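Local coordinates for B-type flagellar hook-associated protein 2 (Pseudomonas aeruginosa, PDB 5FHY) that caps the growing tip of the flagellar filament, promoting flagellin polymerisation there and keeping exported subunits from leaking away, and is essential for motility, at the interface of chains A and B and the interface of chains A and C. Sequence-based numbering; all coordinates share one arbitrary frame. Chains: chain A/B/C, B-type flagellar hook-associated protein 2.

Chain A meets chain B at contacts 1 and 2 and chain C at contacts 3 and 4. Contacts 1 and 2 lie about 6 Å apart between the centres of their C-alpha atoms and share A:Leu180, B:Asp111 and B:Asp160, forming one patch around strand 180-184. Contacts 3 and 4 are centred about 12 Å apart and follow the chain from strand 210-215 into helix 222-225. Contacts 1 and 3 are centred about 23 Å apart. The A-C interface is two-fold symmetric, A-B not exactly, so in this assembly a subunit makes two kinds of contact; the structure alone does not show which serve the working cap.

Contact 1: the interface of chains A and B. Residues chain A 178-180; chain B 109, 111, 116, 158-161.
A:Asp178 and A:Gly179, both with positive phi (56° and 104°), turn the chain between strands 173-177 and 180-184 and present A:Leu180 to the loop 158-160 of chain B. CG of A:Leu180 stands anti to the carbonyl carbon (chi1 -53°), which sends the two methyls down between B:Leu158 and B:Arg116. CD1 meets the guanidinium tip to tip, sitting over one face of the flat group, off-centre toward its rim, 3.4 Å from NE of B:Arg116. The other branch turns to the loop, with CD2 of A:Leu180 3.4 Å from the backbone O of B:Ser159 and 3.9 Å from CA of B:Asp160. B:Leu158 comes across at about a right angle, its CD2 3.8 Å from CG of A:Leu180. CB of A:Leu180 packs 4.0 Å from CB of B:Asp111. Bonds within chain B fix how the guanidinium is turned under the leucine. NH2 of B:Arg116 forms a salt bridge with carboxylate OD2 of B:Asp111 at 2.7 Å, met on the syn side but tilted from the carboxylate plane. The same NH2 donates to the backbone O of B:Gly161 at 2.8 Å, an acceptor in the guanidinium plane. Beside the turn, CB of B:Asp160 packs 3.4 Å from the backbone O of A:Gly179. The site is a hydrophobic plug set on a charged floor; in this assembly it packs the turn of one cap subunit against its neighbour and may contribute to oligomerisation.

Contact 2: the interface of chains A and B. Residues chain A 180-183; chain B 110-112, 160.
Strand 180-184 of chain A runs past the end of strand 104-111 of chain B and the turn that follows it, while the loop carrying B:Asp160 meets the start of strand 180-184. B:Thr110, B:Asp111 and B:Asn112 belong to the flagellin hook IN motif of this FliD-family protein. B:Asn112 grips the strand on both sides of A:Arg182. Its backbone N donates to O of A:Lys181 at 2.8 Å, while its side-chain carbonyl OD1 accepts from N of A:Ser183 at 2.6 Å. The second bond is nearly straight, in the amide plane and on a lone pair of OD1. CG of B:Asn112 lies anti to the carbonyl carbon (chi1 -68°), which sets the side-chain amide beside the backbone N, and both reach the same strand. At the other end, N of A:Lys181 donates to OD1 of B:Asp160 at 3.1 Å, reaching it from above the carboxylate plane. The extended lysine chain crosses that carboxylate at about a right angle, its CD 3.5 Å from OD2 of B:Asp160. The charged tip lies farther off, NZ of A:Lys181 being 5.0 Å from OD2 of B:Asp160, where mild electrostatic attraction is likely. A:Arg182 is bent at chi2 and chi3, its NH1 bonded to O of A:Ser183 in its own chain, and its NE makes a weak bond to O of B:Thr110 at 3.3 Å.

Contact 3: the interface of chains A and C. Residues chain A 28, 214-217; chain C 242-245.
Backbone pairing between A:Ser215 and C:Val245 forms an antiparallel beta bridge with reciprocal hydrogen bonds. N of A:Ser215 donates to O of C:Val245 at 2.8 Å, and N of C:Val245 returns a bond to O of A:Ser215 at 2.7 Å. Apolar packing is made chiefly by C:Val244, whose CG1 is anti to the backbone N (chi1 -175°) and points into the angle between two strands of chain A. There CG1 touches CG2 of A:Thr28 at 3.6 Å and CG1 of A:Val214 at 3.7 Å; both of these side chains cross the valine obliquely. At the bridge itself, CG1 of C:Val245 rests 3.8 Å from CB of A:Ser215. Two close oxygen pairs are doubtful: OG1 of A:Thr28 is modelled too near O of C:Val244, and the carbonyl oxygens of A:Arg216 and C:Thr243, both acceptors, clash. The side chains of A:Arg216 and C:Thr243 are incomplete. In the fold, the start of strand 245-248 of chain C docks on the end of strand 210-215 of chain A, with A:Thr28 at the end of strand 24-28 facing it. The two-fold symmetry of the A-C interface repeats this contact with the chains exchanged.

Contact 4: the interface of chains A and C. Residues chain A 219-224; chain C 234-235, 238.
C:Phe238 has CG anti to its backbone N (chi1 -175°), and chi2 of 80° sets the ring's plane with one face toward A:Asp223 and A:Asn224 and the far rim pointing at A:Gly220. CB of A:Asp223 stands over that face, off-centre toward the rim, in a CH-pi contact 3.7 Å from the centroid of the C:Phe238 ring. At the ring's edge and in its plane, CA of A:Gly220 lies 3.3 Å from CZ of C:Phe238. The peptide bond before A:Val221 is modelled cis, and CA of A:Val221 lies 3.4 Å from CE2 of C:Phe238. Near the root of the aromatic side chain, CB of A:Asn224 packs 3.4 Å from CB of C:Phe238. The same CB of A:Asn224 meets methyl CD1 of C:Leu235 at 3.8 Å, joining the ring contact to the neighbouring helix. A:Val221, A:Asp223 and A:Asn224 have incomplete side chains, so the structure alone does not show where their tips lie. Among the modelled atoms the contact is made by carbon packing, with no polar pair in bonding reach: the phenylalanine follows the end of helix 225-237 of chain C and inserts where a loop of chain A leads into short helix 222-225, beyond strand 210-215.

Contact 1: the interface of chains A and B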
# COMPACT_ATOMS: atom_id res chain seq x y z
N ASP A 178 7.82 10.63 -53.73
CA ASP A 178 9.14 11.01 -54.22
C ASP A 178 9.07 11.92 -55.44
O ASP A 178 9.94 11.87 -56.31
CB ASP A 178 9.97 9.76 -54.54
CG ASP A 178 10.46 9.07 -53.29
OD1 ASP A 178 10.70 9.77 -52.28
OD2 ASP A 178 10.60 7.83 -53.31
N GLY A 179 8.02 12.73 -55.51
CA GLY A 179 7.85 13.68 -56.60
C GLY A 179 6.82 13.26 -57.63
O GLY A 179 6.33 14.08 -58.41
N LEU A 180 6.48 11.97 -57.64
CA LEU A 180 5.56 11.45 -58.64
C LEU A 180 4.11 11.54 -58.17
O LEU A 180 3.77 11.03 -57.11
CB LEU A 180 5.92 10.01 -58.99
CG LEU A 180 7.38 9.80 -59.40
CD1 LEU A 180 7.64 8.34 -59.72
CD2 LEU A 180 7.73 10.70 -60.58
N ILE B 109 6.20 1.38 -58.80
CA ILE B 109 5.46 2.53 -58.30
C ILE B 109 4.47 2.96 -59.37
O ILE B 109 4.83 3.16 -60.52
CB ILE B 109 6.39 3.71 -57.93
CG1 ILE B 109 7.08 3.44 -56.59
CG2 ILE B 109 5.59 5.01 -57.81
CD1 ILE B 109 7.91 4.61 -56.09
N ASP B 111 1.97 5.68 -60.68
CA ASP B 111 1.60 7.09 -60.62
C ASP B 111 0.64 7.42 -61.76
O ASP B 111 0.02 6.53 -62.33
CB ASP B 111 2.85 7.98 -60.67
CG ASP B 111 3.65 7.82 -61.96
OD1 ASP B 111 3.62 6.73 -62.55
OD2 ASP B 111 4.31 8.80 -62.37
N ARG B 116 6.28 1.93 -62.97
CA ARG B 116 7.70 1.99 -63.33
C ARG B 116 8.53 1.21 -62.33
O ARG B 116 8.10 0.96 -61.21
CB ARG B 116 8.17 3.45 -63.38
CG ARG B 116 8.41 4.08 -62.01
CD ARG B 116 8.83 5.53 -62.15
NE ARG B 116 7.70 6.36 -62.54
CZ ARG B 116 7.79 7.52 -63.18
NH1 ARG B 116 8.98 8.00 -63.52
NH2 ARG B 116 6.69 8.19 -63.48
N LEU B 158 14.74 13.06 -60.27
CA LEU B 158 13.39 12.66 -60.64
C LEU B 158 12.38 13.77 -60.36
O LEU B 158 12.39 14.39 -59.30
CB LEU B 158 12.97 11.39 -59.88
CG LEU B 158 11.58 10.82 -60.22
CD1 LEU B 158 11.52 10.35 -61.66
CD2 LEU B 158 11.17 9.71 -59.24
N SER B 159 11.54 14.04 -61.35
CA SER B 159 10.40 14.93 -61.17
C SER B 159 9.18 14.24 -61.75
O SER B 159 9.30 13.18 -62.35
CB SER B 159 10.64 16.28 -61.86
OG SER B 159 10.79 16.11 -63.26
N ASP B 160 8.01 14.84 -61.55
CA ASP B 160 6.76 14.23 -62.01
C ASP B 160 6.75 14.07 -63.53
O ASP B 160 7.29 14.91 -64.25
CB ASP B 160 5.55 15.05 -61.55
CG ASP B 160 4.23 14.38 -61.89
OD1 ASP B 160 4.15 13.14 -61.75
OD2 ASP B 160 3.29 15.09 -62.29
N GLY B 161 6.14 13.00 -64.01
CA GLY B 161 6.15 12.69 -65.43
C GLY B 161 6.66 11.29 -65.68
O GLY B 161 7.20 10.65 -64.77

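Contact 2: the interface of chains A and B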
# COMPACT_ATOMS: atom_id res chain seq x y z
N LEU A 180 6.48 11.97 -57.64
CA LEU A 180 5.56 11.45 -58.64
C LEU A 180 4.11 11.54 -58.17
O LEU A 180 3.77 11.03 -57.11
CB LEU A 180 5.92 10.01 -58.99
CG LEU A 180 7.38 9.80 -59.40
CD1 LEU A 180 7.64 8.34 -59.72
CD2 LEU A 180 7.73 10.70 -60.58
N LYS A 181 3.27 12.17 -58.98
CA LYS A 181 1.87 12.38 -58.64
C LYS A 181 0.99 11.17 -58.97
O LYS A 181 1.14 10.55 -60.02
CB LYS A 181 1.32 13.61 -59.37
CG LYS A 181 1.78 14.92 -58.77
CD LYS A 181 1.26 16.11 -59.56
CE LYS A 181 1.57 17.42 -58.85
NZ LYS A 181 1.02 18.60 -59.57
N ARG A 182 0.07 10.88 -58.06
CA ARG A 182 -0.92 9.83 -58.25
C ARG A 182 -2.30 10.35 -57.87
O ARG A 182 -2.55 10.69 -56.72
CB ARG A 182 -0.57 8.59 -57.43
CG ARG A 182 -1.70 7.56 -57.29
CD ARG A 182 -2.11 6.96 -58.63
NE ARG A 182 -2.21 5.50 -58.59
CZ ARG A 182 -3.25 4.83 -58.10
NH1 ARG A 182 -4.28 5.49 -57.58
NH2 ARG A 182 -3.25 3.51 -58.11
N SER A 183 -3.18 10.42 -58.86
CA SER A 183 -4.57 10.77 -58.60
C SER A 183 -5.26 9.56 -58.00
O SER A 183 -5.16 8.46 -58.53
CB SER A 183 -5.26 11.21 -59.89
OG SER A 183 -6.64 11.46 -59.68
N THR B 110 3.21 3.08 -58.96
CA THR B 110 2.14 3.40 -59.89
C THR B 110 1.69 4.85 -59.69
O THR B 110 1.10 5.19 -58.67
CB THR B 110 0.93 2.46 -59.71
OG1 THR B 110 1.39 1.10 -59.71
CG2 THR B 110 -0.08 2.65 -60.83
N ASP B 111 1.97 5.68 -60.68
CA ASP B 111 1.60 7.09 -60.62
C ASP B 111 0.64 7.42 -61.76
O ASP B 111 0.02 6.53 -62.33
CB ASP B 111 2.85 7.98 -60.67
CG ASP B 111 3.65 7.82 -61.96
OD1 ASP B 111 3.62 6.73 -62.55
OD2 ASP B 111 4.31 8.80 -62.37
N ASN B 112 0.51 8.71 -62.08
CA ASN B 112 -0.43 9.12 -63.12
C ASN B 112 0.12 8.85 -64.52
O ASN B 112 -0.58 9.00 -65.51
CB ASN B 112 -0.79 10.60 -62.98
CG ASN B 112 -1.61 10.87 -61.74
OD1 ASN B 112 -2.28 9.99 -61.22
ND2 ASN B 112 -1.57 12.11 -61.27
N ASP B 160 8.01 14.84 -61.55
CA ASP B 160 6.76 14.23 -62.01
C ASP B 160 6.75 14.07 -63.53
O ASP B 160 7.29 14.91 -64.25
CB ASP B 160 5.55 15.05 -61.55
CG ASP B 160 4.23 14.38 -61.89
OD1 ASP B 160 4.15 13.14 -61.75
OD2 ASP B 160 3.29 15.09 -62.29

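Contact 3: the interface of chains A and C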
# COMPACT_ATOMS: atom_id res chain seq x y z
N THR A 28 1.20 -3.56 -44.99
CA THR A 28 2.04 -4.29 -45.93
C THR A 28 1.58 -5.71 -46.19
O THR A 28 0.97 -6.36 -45.33
CB THR A 28 3.51 -4.36 -45.47
OG1 THR A 28 3.55 -4.58 -44.05
CG2 THR A 28 4.23 -3.08 -45.80
N VAL A 214 9.49 1.36 -44.98
CA VAL A 214 9.05 -0.03 -45.04
C VAL A 214 10.18 -0.94 -44.59
O VAL A 214 11.20 -1.07 -45.26
CB VAL A 214 8.59 -0.42 -46.46
CG1 VAL A 214 8.28 -1.91 -46.53
CG2 VAL A 214 7.38 0.40 -46.88
N SER A 215 9.99 -1.56 -43.43
CA SER A 215 10.98 -2.44 -42.82
C SER A 215 10.60 -3.91 -42.95
O SER A 215 9.53 -4.33 -42.50
CB SER A 215 11.17 -2.09 -41.34
OG SER A 215 11.12 -0.69 -41.15
N ARG A 216 11.48 -4.70 -43.55
CA ARG A 216 11.24 -6.13 -43.68
C ARG A 216 11.57 -6.88 -42.38
O ARG A 216 10.69 -7.10 -41.55
CB ARG A 216 12.06 -6.71 -44.83
N ASP A 217 12.83 -7.23 -42.19
CA ASP A 217 13.19 -8.08 -41.06
C ASP A 217 13.97 -7.34 -39.98
O ASP A 217 15.11 -6.92 -40.18
CB ASP A 217 14.01 -9.29 -41.55
N GLN C 242 3.60 -9.88 -39.75
CA GLN C 242 4.60 -8.88 -39.39
C GLN C 242 5.93 -9.15 -40.07
O GLN C 242 6.98 -8.69 -39.61
CB GLN C 242 4.79 -8.82 -37.87
CG GLN C 242 3.52 -8.46 -37.10
CD GLN C 242 3.81 -7.59 -35.89
OE1 GLN C 242 4.96 -7.32 -35.56
NE2 GLN C 242 2.75 -7.15 -35.22
N THR C 243 5.90 -9.91 -41.16
CA THR C 243 7.10 -10.16 -41.96
C THR C 243 7.59 -8.86 -42.57
O THR C 243 8.80 -8.62 -42.65
CB THR C 243 6.84 -11.20 -43.07
N VAL C 244 6.66 -8.04 -43.04
CA VAL C 244 6.97 -6.71 -43.56
C VAL C 244 6.17 -5.68 -42.76
O VAL C 244 4.95 -5.77 -42.69
CB VAL C 244 6.64 -6.61 -45.07
CG1 VAL C 244 7.10 -5.27 -45.62
CG2 VAL C 244 7.31 -7.74 -45.83
N VAL C 245 6.85 -4.70 -42.17
CA VAL C 245 6.19 -3.75 -41.27
C VAL C 245 6.39 -2.30 -41.69
O VAL C 245 7.46 -1.92 -42.17
CB VAL C 245 6.69 -3.93 -39.81
CG1 VAL C 245 8.20 -3.77 -39.74
CG2 VAL C 245 6.00 -2.96 -38.86

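Contact 4: the interface of chains A and C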
# COMPACT_ATOMS: atom_id res chain seq x y z
N ALA A 219 14.78 -8.35 -35.89
CA ALA A 219 14.72 -9.48 -34.97
C ALA A 219 14.34 -10.72 -35.78
O ALA A 219 13.78 -11.68 -35.27
CB ALA A 219 13.72 -9.24 -33.84
N GLY A 220 14.66 -10.66 -37.08
CA GLY A 220 14.28 -11.69 -38.02
C GLY A 220 15.37 -12.70 -38.28
O GLY A 220 16.51 -12.34 -38.59
N VAL A 221 15.03 -13.98 -38.18
CA VAL A 221 13.70 -14.43 -37.76
C VAL A 221 13.62 -14.68 -36.26
O VAL A 221 12.70 -15.35 -35.78
CB VAL A 221 13.28 -15.71 -38.51
N LYS A 222 14.58 -14.14 -35.52
CA LYS A 222 14.78 -14.48 -34.11
C LYS A 222 13.71 -14.07 -33.09
O LYS A 222 13.74 -14.56 -31.96
CB LYS A 222 16.12 -13.88 -33.65
N ASP A 223 12.77 -13.20 -33.45
CA ASP A 223 11.67 -12.92 -32.52
C ASP A 223 10.71 -14.11 -32.38
O ASP A 223 10.46 -14.59 -31.28
CB ASP A 223 10.90 -11.68 -32.96
N ASN A 224 10.18 -14.57 -33.51
CA ASN A 224 9.35 -15.77 -33.54
C ASN A 224 10.14 -17.06 -33.34
O ASN A 224 9.56 -18.10 -33.04
CB ASN A 224 8.58 -15.87 -34.86
N THR C 234 2.49 -18.18 -32.76
CA THR C 234 3.71 -17.38 -32.71
C THR C 234 4.23 -17.15 -34.13
O THR C 234 4.87 -16.13 -34.41
CB THR C 234 4.82 -18.02 -31.86
N LEU C 235 3.97 -18.11 -35.01
CA LEU C 235 4.37 -17.97 -36.41
C LEU C 235 3.21 -17.46 -37.26
O LEU C 235 3.12 -17.75 -38.45
CB LEU C 235 4.89 -19.30 -36.96
CG LEU C 235 6.42 -19.33 -37.07
CD1 LEU C 235 7.06 -19.19 -35.70
CD2 LEU C 235 6.90 -20.59 -37.77
N PHE C 238 4.93 -12.80 -36.09
CA PHE C 238 6.20 -12.36 -36.66
C PHE C 238 6.42 -12.89 -38.08
O PHE C 238 7.29 -12.40 -38.81
CB PHE C 238 7.35 -12.79 -35.74
CG PHE C 238 8.69 -12.29 -36.17
CD1 PHE C 238 9.08 -10.99 -35.88
CD2 PHE C 238 9.57 -13.11 -36.85
CE1 PHE C 238 10.31 -10.52 -36.27
CE2 PHE C 238 10.80 -12.64 -37.24
CZ PHE C 238 11.17 -11.35 -36.95